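Local coordinates for (R)-specific enoyl-CoA hydratase (PDB 5CPG), which catalyses the (R)-specific hydration of trans-2-enoyl-CoA to (R)-3-hydroxyacyl-CoA as a MaoC-family hydratase of hotdog fold, at the interface of chains A and B. Numbering follows the deposited sequence. Chains: chain A/B, (R)-specific enoyl-CoA hydratase.

The interface of chains A and B. Residues chain A 29-30, 32-33, 152, 154; chain B 30, 149, 152.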
loop_
_atom_site.group_PDB
_atom_site.type_symbol
_atom_site.label_atom_id
_atom_site.label_comp_id
_atom_site.label_asym_id
_atom_site.label_seq_id
_atom_site.Cartn_x
_atom_site.Cartn_y
_atom_site.Cartn_z
ATOM N N GLN A 29 -10.427 -7.190 -5.377
ATOM C CA GLN A 29 -10.164 -7.154 -6.809
ATOM C C GLN A 29 -9.414 -5.866 -7.221
ATOM O O GLN A 29 -8.490 -5.933 -8.005
ATOM C CB GLN A 29 -11.461 -7.259 -7.586
ATOM C CG GLN A 29 -12.108 -8.612 -7.431
ATOM C CD GLN A 29 -13.526 -8.614 -7.929
ATOM O OE1 GLN A 29 -14.232 -7.607 -7.838
ATOM N NE2 GLN A 29 -13.966 -9.757 -8.420
ATOM N N LEU A 30 -9.807 -4.716 -6.678
ATOM C CA LEU A 30 -9.122 -3.486 -7.018
ATOM C C LEU A 30 -7.658 -3.544 -6.547
ATOM O O LEU A 30 -6.757 -3.069 -7.252
ATOM C CB LEU A 30 -9.823 -2.263 -6.374
ATOM C CG LEU A 30 -11.176 -2.020 -7.018
ATOM C CD1 LEU A 30 -11.965 -1.092 -6.110
ATOM C CD2 LEU A 30 -11.036 -1.400 -8.439
ATOM N N ALA A 32 -5.705 -6.109 -6.127
ATOM C CA ALA A 32 -4.972 -7.041 -6.998
ATOM C C ALA A 32 -4.636 -6.355 -8.304
ATOM O O ALA A 32 -3.522 -6.475 -8.832
ATOM C CB ALA A 32 -5.787 -8.305 -7.280
ATOM N N ALA A 33 -5.602 -5.613 -8.829
ATOM C CA ALA A 33 -5.435 -4.987 -10.128
ATOM C C ALA A 33 -4.337 -3.950 -10.103
ATOM O O ALA A 33 -3.570 -3.826 -11.053
ATOM C CB ALA A 33 -6.742 -4.343 -10.609
ATOM N N ILE A 152 -16.537 2.682 -12.186
ATOM C CA ILE A 152 -15.579 1.599 -12.300
ATOM C C ILE A 152 -16.375 0.322 -12.199
ATOM O O ILE A 152 -17.000 0.067 -11.184
ATOM C CB ILE A 152 -14.492 1.705 -11.202
ATOM C CG1 ILE A 152 -13.690 3.008 -11.380
ATOM C CG2 ILE A 152 -13.595 0.448 -11.215
ATOM C CD1 ILE A 152 -12.690 3.254 -10.232
ATOM N N ILE A 154 -16.808 -3.732 -12.510
ATOM C CA ILE A 154 -16.105 -4.999 -12.458
ATOM C C ILE A 154 -17.159 -6.083 -12.536
ATOM O O ILE A 154 -18.167 -6.004 -11.827
ATOM C CB ILE A 154 -15.315 -5.187 -11.170
ATOM C CG1 ILE A 154 -14.474 -3.938 -10.854
ATOM C CG2 ILE A 154 -14.426 -6.434 -11.275
ATOM C CD1 ILE A 154 -13.753 -3.976 -9.485
ATOM N N LEU B 30 -7.377 3.452 -10.024
ATOM C CA LEU B 30 -7.685 2.259 -9.258
ATOM C C LEU B 30 -7.147 2.381 -7.826
ATOM O O LEU B 30 -7.806 1.937 -6.888
ATOM C CB LEU B 30 -7.141 1.025 -9.945
ATOM C CG LEU B 30 -7.850 0.655 -11.278
ATOM C CD1 LEU B 30 -7.246 -0.612 -11.882
ATOM C CD2 LEU B 30 -9.406 0.559 -11.148
ATOM N N LEU B 149 -7.563 -11.543 -13.284
ATOM C CA LEU B 149 -8.313 -10.383 -12.829
ATOM C C LEU B 149 -9.653 -10.389 -13.554
ATOM O O LEU B 149 -9.732 -10.748 -14.731
ATOM C CB LEU B 149 -7.542 -9.084 -13.094
ATOM C CG LEU B 149 -6.373 -8.768 -12.159
ATOM C CD1 LEU B 149 -5.595 -7.569 -12.660
ATOM C CD2 LEU B 149 -6.897 -8.511 -10.763
ATOM N N ILE B 152 -12.103 -4.965 -15.841
ATOM C CA ILE B 152 -12.384 -3.730 -15.105
ATOM C C ILE B 152 -12.495 -2.588 -16.111
ATOM O O ILE B 152 -11.522 -2.248 -16.783
ATOM C CB ILE B 152 -11.289 -3.419 -14.065
ATOM C CG1 ILE B 152 -11.228 -4.535 -13.005
ATOM C CG2 ILE B 152 -11.575 -2.059 -13.385
ATOM C CD1 ILE B 152 -10.080 -4.382 -11.991
#
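A:Ile154 and B:Ile152 join the short strands 152-154 of the two chains through an antiparallel bridge, and this two-stranded ribbon illustrates how a short terminal strand from each subunit can cover an apolar seam. The face turned towards helix 25-35 of chain A carries both side chains, which lie alongside each other and point the same way, with CG1 of A:Ile154 3.9 Å from CG1 of B:Ile152. At the edge of this pair comes A:Ile152, whose CG2 branch lies 3.9 Å from CG2 of B:Ile152, again in parallel.

While CG2 of B:Ile152 meets A:Ile152, its longer branch serves A:Ile154 through CG1 and A:Ala33 through CD1. With CG1 anti to the carbonyl carbon (chi1 -63°) and the chain extended beyond it (chi2 175°), the CD1 methyl reaches down to the helix and stops 3.6 Å from CB of A:Ala33. The alanine methyl takes up the tip of the isoleucine.

B:Leu149 and B:Leu30 approach A:Ala33 from well-separated sides, with B:Ile152 coming in between them. B:Leu149 straddles the turn, although it is poorly ordered: CD1 sits 3.6 Å from CA of A:Ala33, and CD2 lies 3.7 Å from CB of A:Ala32. B:Leu30 places its CD1 4.0 Å from CB of A:Ala33. Its other methyl, CD2, meets CD2 of A:Leu30 at 3.7 Å, where equivalent leucines from the two helices cross at about a right angle.

The two-fold runs through the one shared ribbon, so the contacts of B:Ile152 and B:Leu149 with helix 25-35 of chain A have twins with the chains exchanged. The C-terminal segment of each subunit is thereby tied over its partner's helix, probably steadying the dimer expected of a hotdog-fold hydratase.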